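Local coordinates for ferric vibriobactin ABC transporter, periplasmic ferric vibriobactin-binding protein (Vibrio cholerae, PDB 3R5T) that binds the iron-loaded siderophore vibriobactin in the periplasm, probably delivering it to an ABC transporter for uptake, at residues T32-L37 with I45-T50; T36-D41 with E64-K69; T51-F56 with L71-S76. All blocks are in the same frame, centred on the assembly; numbering follows the deposited sequence.

From the N-terminal side, helix 31-39 supplies the first partner of two contacts. Contact 1 closes the short connection from this helix to strand 44-49, the second half of the beta-alpha-beta unit begun by strand 26-28. Contact 2 starts from the same stretch, sharing Thr-36 and Leu-37, but reaches further along the chain, tying the end of helix 31-39 to the end of helix 60-65. Contact 3 opens after contact 1 has closed and crosses contact 2, joining the loop behind strand 44-49 to the end of strand 69-73. Backbone pairing of these neighbouring strands connects contacts 1 and 3, and both reach the siderophore.

Contact 1. Residues T32-L37 with I45-T50; sequences TVTGTL and IASAAT. With VBN ((4S,5R)-N-{3-[(2,3-dihydroxybenzoyl)amino]propyl}-2-(2,3-dihydroxyphenyl)-N-[3-({[(4S,5R)-2-(2,3-dihydroxyphenyl)-5-met hyl-4,5-dihydro-1,3-oxazol-4-yl]carbonyl}amino)propyl]-5-methyl-4,5-dihydro-1,3-oxazole-4-carboxamide), chain B.
Thr-34 of helix 31-39 meets Ser-47 of strand 44-49 hydroxyl to hydroxyl, in a buried contact confined to these two side chains. From the threonine CB, which lies 3.5 Å from Ser-47 OG, the side chain divides. One branch ends in OG1, placed beside the backbone N and anti to the carbonyl carbon (chi1 -61°), and this oxygen makes a short approach of 2.6 Å to Ser-47 OG, one possible acceptor of its proton. The other branch carries CG2 past the serine, with its methyl 3.8 Å from Ser-47 CB, so apolar packing flanks the polar pair. Ser-47 OG in turn donates to Ala-48 O at 2.7 Å, arriving in the carbonyl plane on a lone pair of that oxygen, one residue along the same strand. Thr-34 OG1 is also hydrogen-bonded to Ser-28 OG of strand 26-28, and the two buried hydroxyls thus belong to a small polar network running from one strand to the next, which probably restrains the rotation of both groups.

The start of 32-37 and the end of 45-50 border ferric vibriobactin. Thr-50 CG2 comes within 3.6 Å of the oxazoline oxygen OBF of VBN, while Thr-32 OG1, hydrogen-bonded to Asp-98 and Arg-269, stands 3.9 Å from ring carbon CAN of VBN.

Helix 31-39 is the crossover helix of a beta-alpha-beta unit and rests on strand 44-49, which lies between strands 26-28 and 69-73 in the parallel sheet; Val-33 and Thr-36 pack instead against helix 123-134.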
# COMPACT_ATOMS: atom_id res chain seq x y z
N THR A 32 -5.92 -1.11 -5.11
CA THR A 32 -4.81 -1.33 -4.17
C THR A 32 -4.23 -2.74 -4.29
O THR A 32 -3.03 -2.91 -4.27
CB THR A 32 -5.20 -1.10 -2.70
OG1 THR A 32 -5.65 0.25 -2.56
CG2 THR A 32 -4.01 -1.32 -1.78
N VAL A 33 -5.09 -3.74 -4.44
CA VAL A 33 -4.62 -5.11 -4.40
C VAL A 33 -3.92 -5.48 -5.69
O VAL A 33 -3.07 -6.37 -5.72
CB VAL A 33 -5.78 -6.05 -4.15
CG1 VAL A 33 -5.34 -7.50 -4.27
CG2 VAL A 33 -6.36 -5.77 -2.78
N THR A 34 -4.26 -4.79 -6.78
CA THR A 34 -3.71 -5.15 -8.09
C THR A 34 -2.18 -5.07 -8.16
O THR A 34 -1.53 -5.91 -8.79
CB THR A 34 -4.39 -4.30 -9.17
OG1 THR A 34 -5.79 -4.60 -9.12
CG2 THR A 34 -3.86 -4.62 -10.55
N GLY A 35 -1.60 -4.08 -7.49
CA GLY A 35 -0.16 -3.98 -7.44
C GLY A 35 0.52 -5.23 -6.89
O GLY A 35 1.56 -5.66 -7.40
N THR A 36 -0.08 -5.84 -5.87
CA THR A 36 0.50 -7.03 -5.28
C THR A 36 0.26 -8.27 -6.13
O THR A 36 1.13 -9.15 -6.22
CB THR A 36 0.07 -7.17 -3.80
OG1 THR A 36 0.61 -6.05 -3.08
CG2 THR A 36 0.60 -8.46 -3.18
N LEU A 37 -0.90 -8.33 -6.79
CA LEU A 37 -1.12 -9.39 -7.77
C LEU A 37 -0.04 -9.32 -8.86
O LEU A 37 0.55 -10.35 -9.23
CB LEU A 37 -2.53 -9.31 -8.38
CG LEU A 37 -3.65 -9.70 -7.42
CD1 LEU A 37 -4.98 -9.21 -7.93
CD2 LEU A 37 -3.71 -11.20 -7.21
N ILE A 45 -6.21 -10.34 -14.95
CA ILE A 45 -6.54 -10.02 -16.34
C ILE A 45 -7.37 -8.74 -16.48
O ILE A 45 -7.58 -8.25 -17.59
CB ILE A 45 -7.14 -11.26 -17.09
CG1 ILE A 45 -8.31 -11.86 -16.31
CG2 ILE A 45 -6.07 -12.32 -17.29
CD1 ILE A 45 -9.59 -11.05 -16.36
N ALA A 46 -7.78 -8.18 -15.35
CA ALA A 46 -8.60 -6.97 -15.35
C ALA A 46 -8.60 -6.41 -13.94
O ALA A 46 -8.50 -7.17 -12.97
CB ALA A 46 -10.03 -7.29 -15.81
N SER A 47 -8.67 -5.10 -13.83
CA SER A 47 -8.69 -4.45 -12.52
C SER A 47 -9.53 -3.20 -12.53
O SER A 47 -9.44 -2.39 -13.46
CB SER A 47 -7.26 -4.09 -12.08
OG SER A 47 -7.28 -3.33 -10.89
N ALA A 48 -10.33 -3.03 -11.48
CA ALA A 48 -10.95 -1.74 -11.22
C ALA A 48 -9.88 -0.69 -10.92
O ALA A 48 -8.70 -1.00 -10.70
CB ALA A 48 -11.97 -1.84 -10.07
N ALA A 49 -10.29 0.58 -10.92
CA ALA A 49 -9.36 1.69 -10.82
C ALA A 49 -9.64 2.58 -9.60
O ALA A 49 -10.56 2.32 -8.81
CB ALA A 49 -9.42 2.54 -12.11
N THR A 50 -8.85 3.63 -9.44
CA THR A 50 -9.17 4.65 -8.42
C THR A 50 -10.51 5.33 -8.74
O THR A 50 -11.09 5.09 -9.79
CB THR A 50 -8.10 5.73 -8.38
OG1 THR A 50 -8.10 6.41 -9.65
CG2 THR A 50 -6.73 5.12 -8.12
C VBN B . -10.04 9.99 0.83
N VBN B . -10.35 7.48 0.60
O VBN B . -10.24 9.97 2.00
CA VBN B . -10.36 8.78 -0.05
CB VBN B . -11.80 8.80 -0.68
CAB VBN B . -4.67 8.35 -5.70
OAC VBN B . -5.44 11.25 3.61
OAD VBN B . -8.77 9.77 -4.25
OAF VBN B . -6.84 5.62 2.02
OAG VBN B . -10.50 3.75 4.27
OAH VBN B . -8.96 4.51 0.14
OAI VBN B . -7.63 8.15 1.80
OAJ VBN B . -9.80 5.73 2.55
OAK VBN B . -7.98 6.78 -0.99
CAL VBN B . -4.21 7.28 4.10
CAM VBN B . -13.79 4.74 2.82
CAN VBN B . -8.04 3.31 -3.26
CAO VBN B . -4.95 6.24 3.44
CAP VBN B . -12.82 4.04 3.60
CAQ VBN B . -8.50 3.27 -1.90
CAR VBN B . -4.63 8.65 3.99
CAS VBN B . -13.40 5.78 1.96
CAT VBN B . -7.60 4.52 -3.84
CAU VBN B . -8.34 12.83 1.62
CAV VBN B . -8.81 12.54 -1.83
CAW VBN B . -8.03 12.09 2.93
CAX VBN B . -8.38 12.47 -3.32
CAY VBN B . -9.67 12.46 0.95
CAZ VBN B . -9.50 11.28 -1.30
NBB VBN B . -7.53 10.72 2.81
NBC VBN B . -7.33 11.47 -3.51
NBD VBN B . -6.72 8.05 -2.90
OBF VBN B . -6.65 6.96 -4.97
CBG VBN B . -6.18 10.42 3.22
CBH VBN B . -7.66 10.12 -3.96
CBJ VBN B . -11.69 7.33 1.11
CBK VBN B . -6.11 6.58 2.68
CBL VBN B . -11.46 4.40 3.52
CBM VBN B . -8.50 4.46 -1.17
CBN VBN B . -6.51 7.88 2.58
CBO VBN B . -11.11 5.39 2.70
CBP VBN B . -8.07 5.63 -1.74
CBQ VBN B . -5.74 8.96 3.27
CBR VBN B . -12.11 6.09 1.88
CBS VBN B . -7.58 5.66 -3.12
CBU VBN B . -6.12 8.33 -5.24
CBW VBN B . -7.24 6.99 -3.71
CBX VBN B . -6.52 9.11 -3.89
NBY VBN B . -9.68 11.23 0.16
OG1 VBN B . -12.61 7.99 0.28
CG2 VBN B . -11.94 8.53 -2.16

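Contact 2. Residues T36-D41 with E64-K69; sequences TLLAID and ELRQVK
Arg-66 lays its extended side chain alongside Leu-38, the two running past each other in opposite directions, with Arg-66 CD 4.0 Å from Leu-38 CD2. Reaching beyond this methyl, the guanidinium finds the backbone of the same leucine. NH1 of Arg-66 donates to Leu-38 O at 3.0 Å, with an N-H...O angle of 153°; the oxygen lies near the guanidinium plane, and the donor arrives on a carbonyl lone pair. Asp-41 N and a water also donate to Leu-38 O, and that water accepts from Arg-66 NH2, tying the carbonyl to both terminal nitrogens.

A salt bridge adds to this grip. Asp-41 OD1 sits 2.9 Å from Arg-66 NH2, but the hydrogen bond between them is weak, its N-H...O angle strongly bent at 119°. The carboxylate and guanidinium planes are turned 64° apart. Deeper in, Val-68 CG2 touches Leu-38 CD2 at 4.2 Å, adding apolar packing beside the polar grip.

Both segments are helix ends. Asp-41 and Gln-67, each with positive phi, are the C-prime residues of Schellman motifs that terminate helices 31-39 and 60-65. The cation beside the last carbonyls of helix 31-39 would be expected to interact favourably with its dipole. An arginine just past the end of helix 60-65 thus binds the Schellman-capped C terminus of helix 31-39.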
# COMPACT_ATOMS: atom_id res chain seq x y z
N THR A 36 -0.08 -5.84 -5.87
CA THR A 36 0.50 -7.03 -5.28
C THR A 36 0.26 -8.27 -6.13
O THR A 36 1.13 -9.15 -6.22
CB THR A 36 0.07 -7.17 -3.80
OG1 THR A 36 0.61 -6.05 -3.08
CG2 THR A 36 0.60 -8.46 -3.18
N LEU A 37 -0.90 -8.33 -6.79
CA LEU A 37 -1.12 -9.39 -7.77
C LEU A 37 -0.04 -9.32 -8.86
O LEU A 37 0.55 -10.35 -9.23
CB LEU A 37 -2.53 -9.31 -8.38
CG LEU A 37 -3.65 -9.70 -7.42
CD1 LEU A 37 -4.98 -9.21 -7.93
CD2 LEU A 37 -3.71 -11.20 -7.21
N LEU A 38 0.24 -8.13 -9.36
CA LEU A 38 1.32 -7.98 -10.35
C LEU A 38 2.70 -8.36 -9.78
O LEU A 38 3.53 -8.95 -10.48
CB LEU A 38 1.33 -6.55 -10.90
CG LEU A 38 0.10 -6.19 -11.74
CD1 LEU A 38 -0.00 -4.69 -11.96
CD2 LEU A 38 0.11 -6.93 -13.07
N ALA A 39 2.92 -8.03 -8.51
CA ALA A 39 4.19 -8.28 -7.85
C ALA A 39 4.55 -9.76 -7.85
O ALA A 39 5.71 -10.12 -8.03
CB ALA A 39 4.13 -7.75 -6.41
N ILE A 40 3.55 -10.62 -7.66
CA ILE A 40 3.79 -12.07 -7.63
C ILE A 40 3.51 -12.76 -8.96
O ILE A 40 3.44 -13.99 -9.02
CB ILE A 40 3.01 -12.77 -6.49
CG1 ILE A 40 1.49 -12.67 -6.73
CG2 ILE A 40 3.38 -12.14 -5.14
CD1 ILE A 40 0.67 -13.54 -5.75
N ASP A 41 3.36 -11.95 -10.01
CA ASP A 41 3.09 -12.47 -11.35
C ASP A 41 1.82 -13.31 -11.43
O ASP A 41 1.75 -14.28 -12.17
CB ASP A 41 4.27 -13.29 -11.88
CG ASP A 41 5.50 -12.45 -12.10
OD1 ASP A 41 5.36 -11.26 -12.46
OD2 ASP A 41 6.61 -12.98 -11.90
N GLU A 64 -0.41 -2.31 -18.31
CA GLU A 64 -0.68 -2.15 -19.74
C GLU A 64 0.08 -3.18 -20.57
O GLU A 64 -0.47 -3.78 -21.50
CB GLU A 64 -0.35 -0.72 -20.18
CG GLU A 64 -1.24 0.34 -19.54
CD GLU A 64 -0.87 1.76 -19.93
OE1 GLU A 64 -1.41 2.71 -19.30
OE2 GLU A 64 -0.05 1.93 -20.86
N LEU A 65 1.35 -3.40 -20.23
CA LEU A 65 2.15 -4.40 -20.93
C LEU A 65 1.53 -5.81 -20.83
O LEU A 65 1.51 -6.56 -21.80
CB LEU A 65 3.57 -4.41 -20.37
CG LEU A 65 4.60 -5.26 -21.11
CD1 LEU A 65 4.67 -4.84 -22.58
CD2 LEU A 65 5.97 -5.15 -20.45
N ARG A 66 1.01 -6.14 -19.65
CA ARG A 66 0.41 -7.45 -19.41
C ARG A 66 -1.06 -7.52 -19.82
O ARG A 66 -1.75 -8.53 -19.59
CB ARG A 66 0.59 -7.85 -17.94
CG ARG A 66 2.03 -8.11 -17.57
CD ARG A 66 2.17 -8.58 -16.12
NE ARG A 66 3.58 -8.73 -15.76
CZ ARG A 66 4.02 -8.96 -14.53
NH1 ARG A 66 3.17 -9.06 -13.50
NH2 ARG A 66 5.32 -9.06 -14.32
N GLN A 67 -1.54 -6.45 -20.45
CA GLN A 67 -2.90 -6.40 -20.97
C GLN A 67 -3.95 -6.53 -19.88
O GLN A 67 -5.01 -7.13 -20.10
CB GLN A 67 -3.09 -7.45 -22.06
CG GLN A 67 -2.22 -7.22 -23.27
CD GLN A 67 -2.25 -8.37 -24.25
OE1 GLN A 67 -3.31 -8.91 -24.57
NE2 GLN A 67 -1.07 -8.77 -24.73
N VAL A 68 -3.68 -5.95 -18.72
CA VAL A 68 -4.67 -5.92 -17.65
C VAL A 68 -5.72 -4.88 -18.02
O VAL A 68 -5.42 -3.69 -18.07
CB VAL A 68 -4.03 -5.54 -16.30
CG1 VAL A 68 -5.10 -5.44 -15.20
CG2 VAL A 68 -2.95 -6.53 -15.91
N LYS A 69 -6.95 -5.32 -18.29
CA LYS A 69 -8.01 -4.41 -18.70
C LYS A 69 -8.43 -3.49 -17.57
O LYS A 69 -8.66 -3.96 -16.45
CB LYS A 69 -9.21 -5.22 -19.21
CG LYS A 69 -10.34 -4.40 -19.79
CD LYS A 69 -11.33 -5.30 -20.50
CE LYS A 69 -10.61 -6.19 -21.53
NZ LYS A 69 -11.50 -7.15 -22.25
O HOH W 1 6.21 -9.04 -11.51

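Contact 3. Residues T51-F56 with L71-S76. With VBN ((4S,5R)-N-{3-[(2,3-dihydroxybenzoyl)amino]propyl}-2-(2,3-dihydroxyphenyl)-N-[3-({[(4S,5R)-2-(2,3-dihydroxyphenyl)-5-met hyl-4,5-dihydro-1,3-oxazol-4-yl]carbonyl}amino)propyl]-5-methyl-4,5-dihydro-1,3-oxazole-4-carboxamide), chain B.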
# COMPACT_ATOMS: atom_id res chain seq x y z
N THR A 51 -11.00 6.19 -7.84
CA THR A 51 -12.25 6.92 -8.10
C THR A 51 -12.09 7.82 -9.33
O THR A 51 -13.07 8.16 -10.00
CB THR A 51 -12.70 7.77 -6.89
OG1 THR A 51 -11.72 8.78 -6.62
CG2 THR A 51 -12.88 6.92 -5.65
N GLN A 52 -10.84 8.19 -9.61
CA GLN A 52 -10.49 9.03 -10.76
C GLN A 52 -10.18 8.23 -12.04
O GLN A 52 -9.62 8.76 -13.00
CB GLN A 52 -9.32 9.95 -10.41
CG GLN A 52 -9.55 10.84 -9.19
CD GLN A 52 -9.22 10.16 -7.88
OE1 GLN A 52 -8.48 9.17 -7.84
NE2 GLN A 52 -9.76 10.70 -6.78
N SER A 53 -10.52 6.95 -12.04
CA SER A 53 -10.34 6.11 -13.22
C SER A 53 -8.89 5.90 -13.63
O SER A 53 -8.59 5.75 -14.81
CB SER A 53 -11.16 6.66 -14.39
OG SER A 53 -12.53 6.62 -14.05
N THR A 54 -7.99 5.81 -12.64
CA THR A 54 -6.59 5.57 -12.95
C THR A 54 -6.07 4.31 -12.27
O THR A 54 -6.62 3.86 -11.26
CB THR A 54 -5.70 6.74 -12.51
OG1 THR A 54 -5.81 6.94 -11.09
CG2 THR A 54 -6.12 8.03 -13.24
N PHE A 55 -5.03 3.74 -12.88
CA PHE A 55 -4.18 2.75 -12.23
C PHE A 55 -3.07 3.48 -11.47
O PHE A 55 -2.62 4.55 -11.89
CB PHE A 55 -3.52 1.85 -13.29
CG PHE A 55 -4.41 0.77 -13.87
CD1 PHE A 55 -5.57 0.36 -13.22
CD2 PHE A 55 -4.04 0.14 -15.04
CE1 PHE A 55 -6.34 -0.67 -13.78
CE2 PHE A 55 -4.80 -0.88 -15.58
CZ PHE A 55 -5.96 -1.28 -14.95
N PHE A 56 -2.56 2.90 -10.39
CA PHE A 56 -1.44 3.54 -9.68
C PHE A 56 -0.21 3.60 -10.57
O PHE A 56 0.13 2.60 -11.23
CB PHE A 56 -1.10 2.84 -8.35
CG PHE A 56 -2.15 3.01 -7.29
CD1 PHE A 56 -2.68 4.27 -7.00
CD2 PHE A 56 -2.61 1.93 -6.57
CE1 PHE A 56 -3.64 4.42 -6.01
CE2 PHE A 56 -3.56 2.07 -5.56
CZ PHE A 56 -4.09 3.32 -5.30
N LEU A 71 -11.05 -1.58 -15.60
CA LEU A 71 -12.49 -1.65 -15.41
C LEU A 71 -13.02 -0.34 -14.83
O LEU A 71 -12.54 0.73 -15.20
CB LEU A 71 -12.84 -2.83 -14.50
CG LEU A 71 -12.28 -4.17 -15.01
CD1 LEU A 71 -12.48 -5.25 -13.95
CD2 LEU A 71 -12.90 -4.57 -16.35
N TRP A 72 -14.00 -0.44 -13.94
CA TRP A 72 -14.71 0.74 -13.42
C TRP A 72 -13.88 1.50 -12.39
O TRP A 72 -12.99 0.92 -11.77
CB TRP A 72 -16.03 0.28 -12.78
CG TRP A 72 -15.81 -0.71 -11.66
CD1 TRP A 72 -15.56 -0.42 -10.34
CD2 TRP A 72 -15.81 -2.15 -11.76
NE1 TRP A 72 -15.39 -1.59 -9.62
CE2 TRP A 72 -15.53 -2.66 -10.46
CE3 TRP A 72 -15.98 -3.05 -12.82
CZ2 TRP A 72 -15.47 -4.02 -10.20
CZ3 TRP A 72 -15.90 -4.41 -12.54
CH2 TRP A 72 -15.65 -4.88 -11.24
N PRO A 73 -14.19 2.79 -12.20
CA PRO A 73 -13.58 3.52 -11.09
C PRO A 73 -14.23 3.06 -9.81
O PRO A 73 -15.42 2.74 -9.81
CB PRO A 73 -13.95 4.99 -11.36
CG PRO A 73 -14.92 4.99 -12.46
CD PRO A 73 -15.18 3.59 -12.93
N ALA A 74 -13.44 2.95 -8.76
CA ALA A 74 -13.94 2.59 -7.44
C ALA A 74 -15.31 3.20 -7.14
O ALA A 74 -15.53 4.39 -7.34
CB ALA A 74 -12.94 3.01 -6.37
N GLY A 75 -16.21 2.36 -6.64
CA GLY A 75 -17.51 2.80 -6.18
C GLY A 75 -18.67 2.31 -7.02
O GLY A 75 -19.79 2.21 -6.52
N SER A 76 -18.41 1.97 -8.27
CA SER A 76 -19.46 1.63 -9.22
C SER A 76 -19.26 0.27 -9.93
O SER A 76 -18.95 0.26 -11.11
CB SER A 76 -19.60 2.74 -10.27
OG SER A 76 -18.33 3.27 -10.68
C VBN B . -10.04 9.99 0.83
N VBN B . -10.35 7.48 0.60
O VBN B . -10.24 9.97 2.00
CA VBN B . -10.36 8.78 -0.05
CB VBN B . -11.80 8.80 -0.68
CAB VBN B . -4.67 8.35 -5.70
OAC VBN B . -5.44 11.25 3.61
OAD VBN B . -8.77 9.77 -4.25
OAF VBN B . -6.84 5.62 2.02
OAG VBN B . -10.50 3.75 4.27
OAH VBN B . -8.96 4.51 0.14
OAI VBN B . -7.63 8.15 1.80
OAJ VBN B . -9.80 5.73 2.55
OAK VBN B . -7.98 6.78 -0.99
CAL VBN B . -4.21 7.28 4.10
CAM VBN B . -13.79 4.74 2.82
CAN VBN B . -8.04 3.31 -3.26
CAO VBN B . -4.95 6.24 3.44
CAP VBN B . -12.82 4.04 3.60
CAQ VBN B . -8.50 3.27 -1.90
CAR VBN B . -4.63 8.65 3.99
CAS VBN B . -13.40 5.78 1.96
CAT VBN B . -7.60 4.52 -3.84
CAU VBN B . -8.34 12.83 1.62
CAV VBN B . -8.81 12.54 -1.83
CAW VBN B . -8.03 12.09 2.93
CAX VBN B . -8.38 12.47 -3.32
CAY VBN B . -9.67 12.46 0.95
CAZ VBN B . -9.50 11.28 -1.30
NBB VBN B . -7.53 10.72 2.81
NBC VBN B . -7.33 11.47 -3.51
NBD VBN B . -6.72 8.05 -2.90
OBF VBN B . -6.65 6.96 -4.97
CBG VBN B . -6.18 10.42 3.22
CBH VBN B . -7.66 10.12 -3.96
CBJ VBN B . -11.69 7.33 1.11
CBK VBN B . -6.11 6.58 2.68
CBL VBN B . -11.46 4.40 3.52
CBM VBN B . -8.50 4.46 -1.17
CBN VBN B . -6.51 7.88 2.58
CBO VBN B . -11.11 5.39 2.70
CBP VBN B . -8.07 5.63 -1.74
CBQ VBN B . -5.74 8.96 3.27
CBR VBN B . -12.11 6.09 1.88
CBS VBN B . -7.58 5.66 -3.12
CBU VBN B . -6.12 8.33 -5.24
CBW VBN B . -7.24 6.99 -3.71
CBX VBN B . -6.52 9.11 -3.89
NBY VBN B . -9.68 11.23 0.16
OG1 VBN B . -12.61 7.99 0.28
CG2 VBN B . -11.94 8.53 -2.16
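At the C-terminal ends of the strands of the parallel sheet, where this lobe of the periplasmic binding protein receives its siderophore, Thr-51 and Ser-53 of the loop after strand 44-49 pack against Pro-73 and Ala-74, where strand 69-73 runs into a type II beta turn. The turn spans Pro-73 to Ser-76, and Gly-75 has the positive phi of the third turn position, where a CB would collide with the carbonyl oxygen of Ala-74.

Packing across the contact is by small groups. Thr-51 has OG1 between its backbone N and carbonyl carbon (chi1 63°), which directs CG2 towards the turn, 4.0 Å from Ala-74 CB. The same Thr-51 methyl also lies 4.0 Å from the oxazoline methyl CG2 of VBN, so it touches both the turn and the ligand. Thr-51 O lies beside the proline ring, 3.6 Å from Pro-73 CB. Gln-52 and Phe-56 of the same loop line the pocket. Gln-52 bends at chi2 (86°) to bring its amide to the siderophore, where NE2 donates to the amide oxygen OAD of VBN at 2.9 Å in a nearly straight bond of 164°. Phe-56 also borders the ligand: CZ of its ring lies 4.0 Å from carbon CAT of a dihydroxyphenyl ring of VBN, and this CAT atom lies at the edge of the Phe-56 ring, near its plane.

The iron itself is further from Thr-51 than the ligand methyl, consistent with this loop recognising the chelator's organic shell. On the other flank of the loop, Ser-53 OG reaches over to the pyrrolidine ring and comes to 3.3 Å from Pro-73 CG.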